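Local coordinates for DUF1214 domain-containing protein (Burkholderia cenocepacia, PDB 6ANS) that is of unknown function but belongs to the DUF1214 family and holds a phosphate and a sodium ion in a polar pocket, which may mark a ligand site, at residues G103-D108 / N305-N310; Y277-C282 / I363-V368. One frame throughout, in Å; residues are numbered along the deposited sequence.

Contact 1. Residues G103-D108 / N305-N310. With NA (sodium ion), chain F.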
loop_
_atom_site.group_PDB
_atom_site.type_symbol
_atom_site.label_atom_id
_atom_site.label_comp_id
_atom_site.label_asym_id
_atom_site.label_seq_id
_atom_site.Cartn_x
_atom_site.Cartn_y
_atom_site.Cartn_z
ATOM N N GLY A 103 -1.204 -16.605 3.543
ATOM C CA GLY A 103 -0.673 -17.789 4.201
ATOM C C GLY A 103 -0.868 -17.842 5.700
ATOM O O GLY A 103 0.059 -18.197 6.428
ATOM N N ALA A 104 -2.082 -17.556 6.167
ATOM C CA ALA A 104 -2.374 -17.428 7.596
ATOM C C ALA A 104 -1.520 -16.315 8.206
ATOM O O ALA A 104 -0.665 -16.541 9.064
ATOM C CB ALA A 104 -2.173 -18.761 8.332
ATOM N N ASP A 105 -1.749 -15.108 7.702
ATOM C CA ASP A 105 -1.119 -13.903 8.230
ATOM C C ASP A 105 -1.430 -13.766 9.711
ATOM O O ASP A 105 -2.576 -13.931 10.125
ATOM C CB ASP A 105 -1.619 -12.665 7.484
ATOM C CG ASP A 105 -3.146 -12.531 7.529
ATOM O OD1 ASP A 105 -3.827 -13.435 6.999
ATOM O OD2 ASP A 105 -3.667 -11.546 8.114
ATOM N N ASN A 106 -0.393 -13.517 10.512
ATOM C CA ASN A 106 -0.565 -13.361 11.949
ATOM C C ASN A 106 -1.117 -11.974 12.255
ATOM O O ASN A 106 -0.400 -10.981 12.088
ATOM C CB ASN A 106 0.762 -13.568 12.675
ATOM C CG ASN A 106 0.589 -13.653 14.186
ATOM O OD1 ASN A 106 -0.439 -13.240 14.728
ATOM N ND2 ASN A 106 1.585 -14.229 14.869
ATOM N N PRO A 107 -2.357 -11.862 12.737
ATOM C CA PRO A 107 -2.909 -10.521 13.008
ATOM C C PRO A 107 -2.128 -9.773 14.080
ATOM O O PRO A 107 -2.123 -8.541 14.074
ATOM C CB PRO A 107 -4.351 -10.809 13.455
ATOM C CG PRO A 107 -4.653 -12.197 12.957
ATOM C CD PRO A 107 -3.326 -12.929 13.047
ATOM N N ASP A 108 -1.413 -10.474 14.957
ATOM C CA ASP A 108 -0.627 -9.835 16.008
ATOM C C ASP A 108 0.755 -9.415 15.549
ATOM O O ASP A 108 1.557 -8.974 16.380
ATOM C CB ASP A 108 -0.494 -10.772 17.206
ATOM C CG ASP A 108 -1.822 -11.057 17.837
ATOM O OD1 ASP A 108 -2.624 -10.097 17.952
ATOM O OD2 ASP A 108 -2.089 -12.229 18.156
ATOM N N ASN A 305 -0.943 -17.899 19.893
ATOM C CA ASN A 305 -2.234 -17.361 19.497
ATOM C C ASN A 305 -2.947 -18.390 18.639
ATOM O O ASN A 305 -2.397 -19.443 18.301
ATOM C CB ASN A 305 -2.102 -15.996 18.790
ATOM C CG ASN A 305 -1.488 -16.074 17.371
ATOM O OD1 ASN A 305 -1.006 -17.119 16.902
ATOM N ND2 ASN A 305 -1.459 -14.922 16.711
ATOM N N VAL A 306 -4.195 -18.074 18.314
ATOM C CA VAL A 306 -4.989 -18.848 17.373
ATOM C C VAL A 306 -5.847 -17.859 16.592
ATOM O O VAL A 306 -6.374 -16.895 17.158
ATOM C CB VAL A 306 -5.841 -19.916 18.089
ATOM C CG1 VAL A 306 -6.755 -19.272 19.135
ATOM C CG2 VAL A 306 -6.634 -20.737 17.069
ATOM N N GLN A 307 -5.959 -18.070 15.283
ATOM C CA GLN A 307 -6.651 -17.124 14.428
ATOM C C GLN A 307 -7.615 -17.855 13.511
ATOM O O GLN A 307 -7.372 -18.999 13.115
ATOM C CB GLN A 307 -5.666 -16.323 13.578
ATOM C CG GLN A 307 -4.878 -17.194 12.582
ATOM C CD GLN A 307 -3.870 -16.388 11.786
ATOM O OE1 GLN A 307 -2.791 -16.082 12.283
ATOM N NE2 GLN A 307 -4.221 -16.041 10.542
ATOM N N LEU A 308 -8.694 -17.168 13.144
ATOM C CA LEU A 308 -9.682 -17.707 12.226
ATOM C C LEU A 308 -9.489 -17.046 10.862
ATOM O O LEU A 308 -9.298 -15.829 10.786
ATOM C CB LEU A 308 -11.094 -17.480 12.762
ATOM C CG LEU A 308 -12.137 -18.482 12.240
ATOM C CD1 LEU A 308 -11.803 -19.890 12.755
ATOM C CD2 LEU A 308 -13.559 -18.077 12.631
ATOM N N ASN A 309 -9.493 -17.858 9.800
ATOM C CA ASN A 309 -9.228 -17.417 8.431
ATOM C C ASN A 309 -10.364 -17.823 7.504
ATOM O O ASN A 309 -11.150 -18.718 7.816
ATOM C CB ASN A 309 -7.937 -18.025 7.838
ATOM C CG ASN A 309 -6.747 -17.945 8.787
ATOM O OD1 ASN A 309 -6.592 -16.975 9.533
ATOM N ND2 ASN A 309 -5.865 -18.947 8.715
ATOM N N ASN A 310 -10.399 -17.209 6.315
ATOM C CA ASN A 310 -11.256 -17.745 5.265
ATOM C C ASN A 310 -10.546 -18.902 4.558
ATOM O O ASN A 310 -9.446 -19.315 4.939
ATOM C CB ASN A 310 -11.686 -16.648 4.288
ATOM C CG ASN A 310 -10.537 -16.052 3.492
ATOM O OD1 ASN A 310 -9.402 -16.553 3.481
ATOM N ND2 ASN A 310 -10.837 -14.958 2.813
HETATM NA NA NA F . 1.436 -17.293 8.127
#

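Contact 2. Residues Y277-C282 / I363-V368. With PO4 (phosphate ion), chain E; EDO (1,2-ethanediol), chain H.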
loop_
_atom_site.group_PDB
_atom_site.type_symbol
_atom_site.label_atom_id
_atom_site.label_comp_id
_atom_site.label_asym_id
_atom_site.label_seq_id
_atom_site.Cartn_x
_atom_site.Cartn_y
_atom_site.Cartn_z
ATOM N N TYR A 277 5.872 -23.234 16.347
ATOM C CA TYR A 277 5.264 -24.523 16.069
ATOM C C TYR A 277 3.831 -24.266 15.616
ATOM O O TYR A 277 3.054 -23.625 16.337
ATOM C CB TYR A 277 5.319 -25.403 17.324
ATOM C CG TYR A 277 4.997 -26.856 17.102
ATOM C CD1 TYR A 277 3.690 -27.311 17.174
ATOM C CD2 TYR A 277 6.008 -27.785 16.861
ATOM C CE1 TYR A 277 3.385 -28.650 17.003
ATOM C CE2 TYR A 277 5.713 -29.139 16.679
ATOM C CZ TYR A 277 4.399 -29.558 16.752
ATOM O OH TYR A 277 4.075 -30.880 16.572
ATOM N N TYR A 278 3.501 -24.720 14.410
ATOM C CA TYR A 278 2.248 -24.387 13.743
ATOM C C TYR A 278 1.252 -25.543 13.778
ATOM O O TYR A 278 1.628 -26.721 13.699
ATOM C CB TYR A 278 2.493 -24.013 12.283
ATOM C CG TYR A 278 3.382 -22.807 12.038
ATOM C CD1 TYR A 278 2.823 -21.540 11.828
ATOM C CD2 TYR A 278 4.767 -22.935 11.965
ATOM C CE1 TYR A 278 3.627 -20.430 11.585
ATOM C CE2 TYR A 278 5.583 -21.828 11.722
ATOM C CZ TYR A 278 5.000 -20.572 11.533
ATOM O OH TYR A 278 5.781 -19.467 11.270
ATOM N N TYR A 279 -0.031 -25.183 13.871
ATOM C CA TYR A 279 -1.159 -26.062 13.567
ATOM C C TYR A 279 -2.027 -25.363 12.530
ATOM O O TYR A 279 -2.403 -24.201 12.723
ATOM C CB TYR A 279 -2.012 -26.365 14.805
ATOM C CG TYR A 279 -1.247 -26.859 16.018
ATOM C CD1 TYR A 279 -1.387 -28.166 16.468
ATOM C CD2 TYR A 279 -0.410 -26.011 16.729
ATOM C CE1 TYR A 279 -0.690 -28.625 17.594
ATOM C CE2 TYR A 279 0.297 -26.463 17.846
ATOM C CZ TYR A 279 0.147 -27.769 18.270
ATOM O OH TYR A 279 0.826 -28.202 19.383
ATOM N N HIS A 280 -2.338 -26.064 11.438
ATOM C CA HIS A 280 -3.202 -25.555 10.384
ATOM C C HIS A 280 -4.334 -26.540 10.135
ATOM O O HIS A 280 -4.103 -27.750 10.048
ATOM C CB HIS A 280 -2.444 -25.347 9.054
ATOM C CG HIS A 280 -1.406 -24.262 9.081
ATOM N ND1 HIS A 280 -1.725 -22.921 9.156
ATOM C CD2 HIS A 280 -0.054 -24.321 8.979
ATOM C CE1 HIS A 280 -0.614 -22.203 9.137
ATOM N NE2 HIS A 280 0.414 -23.027 9.025
ATOM N N SER A 281 -5.544 -26.025 9.947
ATOM C CA SER A 281 -6.637 -26.891 9.534
ATOM C C SER A 281 -7.699 -26.066 8.824
ATOM O O SER A 281 -7.604 -24.837 8.725
ATOM C CB SER A 281 -7.242 -27.628 10.725
ATOM O OG SER A 281 -7.940 -28.795 10.293
ATOM N N CYS A 282 -8.727 -26.759 8.339
ATOM C CA CYS A 282 -9.928 -26.117 7.839
ATOM C C CYS A 282 -11.076 -26.413 8.794
ATOM O O CYS A 282 -11.033 -27.370 9.573
ATOM C CB CYS A 282 -10.268 -26.578 6.411
ATOM S SG CYS A 282 -10.802 -28.293 6.260
ATOM N N ILE A 363 -7.917 -22.280 9.892
ATOM C CA ILE A 363 -7.610 -21.899 11.265
ATOM C C ILE A 363 -6.155 -22.257 11.531
ATOM O O ILE A 363 -5.657 -23.276 11.038
ATOM C CB ILE A 363 -8.584 -22.582 12.254
ATOM C CG1 ILE A 363 -8.307 -22.173 13.698
ATOM C CG2 ILE A 363 -8.497 -24.104 12.145
ATOM C CD1 ILE A 363 -9.407 -22.620 14.634
ATOM N N CYS A 364 -5.470 -21.403 12.299
ATOM C CA CYS A 364 -4.057 -21.578 12.624
ATOM C C CYS A 364 -3.798 -21.306 14.104
ATOM O O CYS A 364 -4.216 -20.271 14.635
ATOM C CB CYS A 364 -3.178 -20.645 11.775
ATOM S SG CYS A 364 -1.394 -20.656 12.191
ATOM N N TRP A 365 -3.081 -22.224 14.751
ATOM C CA TRP A 365 -2.637 -22.091 16.124
ATOM C C TRP A 365 -1.113 -22.051 16.138
ATOM O O TRP A 365 -0.462 -22.778 15.378
ATOM C CB TRP A 365 -3.161 -23.260 16.970
ATOM C CG TRP A 365 -2.940 -23.126 18.466
ATOM C CD1 TRP A 365 -1.738 -23.095 19.126
ATOM C CD2 TRP A 365 -3.953 -23.048 19.479
ATOM N NE1 TRP A 365 -1.946 -22.991 20.483
ATOM C CE2 TRP A 365 -3.294 -22.956 20.726
ATOM C CE3 TRP A 365 -5.351 -23.048 19.454
ATOM C CZ2 TRP A 365 -3.988 -22.848 21.933
ATOM C CZ3 TRP A 365 -6.039 -22.943 20.657
ATOM C CH2 TRP A 365 -5.353 -22.851 21.881
ATOM N N ARG A 366 -0.545 -21.185 16.980
ATOM C CA ARG A 366 0.904 -21.045 17.105
ATOM C C ARG A 366 1.332 -21.187 18.554
ATOM O O ARG A 366 0.780 -20.514 19.426
ATOM C CB ARG A 366 1.392 -19.688 16.610
ATOM C CG ARG A 366 1.266 -19.447 15.116
ATOM C CD ARG A 366 1.755 -18.029 14.825
ATOM N NE ARG A 366 1.418 -17.605 13.476
ATOM C CZ ARG A 366 0.213 -17.179 13.104
ATOM N NH1 ARG A 366 -0.780 -17.140 13.987
ATOM N NH2 ARG A 366 -0.003 -16.812 11.841
ATOM N N TRP A 367 2.330 -22.035 18.800
ATOM C CA TRP A 367 3.204 -21.901 19.963
ATOM C C TRP A 367 4.504 -21.249 19.506
ATOM O O TRP A 367 5.100 -21.682 18.516
ATOM C CB TRP A 367 3.533 -23.244 20.624
ATOM C CG TRP A 367 2.376 -24.098 21.057
ATOM C CD1 TRP A 367 2.092 -25.361 20.627
ATOM C CD2 TRP A 367 1.374 -23.773 22.031
ATOM N NE1 TRP A 367 0.973 -25.840 21.265
ATOM C CE2 TRP A 367 0.511 -24.884 22.130
ATOM C CE3 TRP A 367 1.120 -22.652 22.821
ATOM C CZ2 TRP A 367 -0.594 -24.901 22.985
ATOM C CZ3 TRP A 367 0.020 -22.670 23.672
ATOM C CH2 TRP A 367 -0.824 -23.788 23.742
ATOM N N VAL A 368 4.929 -20.202 20.206
ATOM C CA VAL A 368 6.186 -19.514 19.919
ATOM C C VAL A 368 7.137 -19.733 21.094
ATOM O O VAL A 368 6.864 -19.298 22.224
ATOM C CB VAL A 368 5.966 -18.018 19.649
ATOM C CG1 VAL A 368 7.281 -17.340 19.296
ATOM C CG2 VAL A 368 4.953 -17.828 18.514
HETATM P P PO4 E . 3.789 -16.582 10.771
HETATM O O1 PO4 E . 3.751 -16.969 12.229
HETATM O O2 PO4 E . 2.396 -16.718 10.243
HETATM O O3 PO4 E . 4.296 -15.174 10.584
HETATM O O4 PO4 E . 4.733 -17.539 10.087
HETATM C C1 EDO H . 3.260 -19.904 7.079
HETATM O O1 EDO H . 3.317 -18.812 8.018
HETATM C C2 EDO H . 3.680 -21.230 7.725
HETATM O O2 EDO H . 2.635 -21.789 8.544
HETATM O O HOH W 1 -4.435 -21.851 8.694
#

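Contact 1. Residues G103-D108 / N305-N310
Gln307 and Asn305 reach from strand 303-309 to the loop 103-108 and hold it by side-chain amides. Gln307 NE2 donates to the backbone carbonyl Asp105 O at 2.7 Å, arriving from above the carbonyl plane, and also to Asn309 OD1 at 2.7 Å, nearly straight at 173° and in the plane of its own amide. Both N-H groups thus have acceptors, which fixes the rotation of the amide. Asn305 ND2 splits its N-H groups between Asp108 OD2, met on the anti side of the carboxylate at 3.1 Å, and Asn106 OD1, a weak bond of 2.8 Å. Asn106 OD1 in turn accepts from Asp108 N (2.9 Å), closing an Asx turn that shapes the loop just before strand 109-115. The extended chi1 (-170°) turns the Asn106 amide so that OD1 alone takes both bonds. Asp108 OD2 also accepts from Asn326, while Gln307 OE1 and Asn305 OD1 are both bound by Arg366. Van der Waals contacts lie beside the amides: Pro107 CD is 3.3 Å from Gln307 OE1, and Ala104 CB 3.7 Å from Asn309 ND2. Gly103 O and Ala104 O coordinate the sodium ion at 2.4 Å, with three outside ligands that include a phosphate and an ethanediol oxygen.

Contact 2. Residues Y277-C282 / I363-V368
Tyr279 and Trp367 meet on one face of an antiparallel strand pair, 277-282 against 363-368, with Trp365 and Ile363 on that same face. The Tyr279 ring, CG anti to the carbonyl carbon (chi1 -51°), rises from the sheet beside Trp365 and leans along its own strand toward Tyr277, bringing CE2 3.5 Å from Trp367 CD1, ring planes at 83°. Trp367 NE1 makes a weak bond to Tyr279 OH; their stronger partners are Val374 O and His375, respectively. Tyr279 CD2 packs on Trp365 CB at 3.9 Å; Tyr279, Trp365 and Trp367 form an aromatic cluster. Ile363 ends this row, its CG2 4.0 Å from Ser281 CB. Backbone bonds join the hydrogen-bonded pairs Tyr277-Trp367, Tyr279-Trp365 and Ser281-Ile363.

The other face carries Tyr278, His280, Cys364 and Arg366. Cys364 SG lies 3.5 Å from His280 CE1 and over the centre of the Arg366 guanidinium. Arg366, extended from CG to NE, presents an edge to the phosphate: NE donates to O1 at 2.7 Å and NH2 to O2 at 2.9 Å. Tyr278 OH, also bonded to Asp273 N, approaches phosphate O4 at a doubtfully short distance. Tyr111 and Arg194 also bond the phosphate. His280 NE2 donates to ethanediol O2 (2.6 Å), an atom over the rim of one Tyr278 ring face. One face is thus aromatic and the other holds a phosphate; this and the ethanediol, probably from the crystallisation liquor, may mark a ligand pocket.

How the contacts relate
Contacts 1 and 2 lie about 9 Å apart, centre to centre, and share one antiparallel sheet ordered 276-284, 360-368, 303-309, 324-326. Contact 2 pairs the first two strands; contact 1 sets the loop before strand 109-115 against the third. In sequence the segments alternate, 103-108, 277-282, 305-310, 363-368, so the loop comes from the N-terminal part of the chain to a sheet built much later. Strands 303-309 and 360-368 pair directly, with Asn305 O 2.9 Å from Arg366 N, a probable hydrogen bond. The sodium ion lies between the loop and the phosphate, touching both, so the two contacts line what may be one pocket, formed by distant parts of the chain.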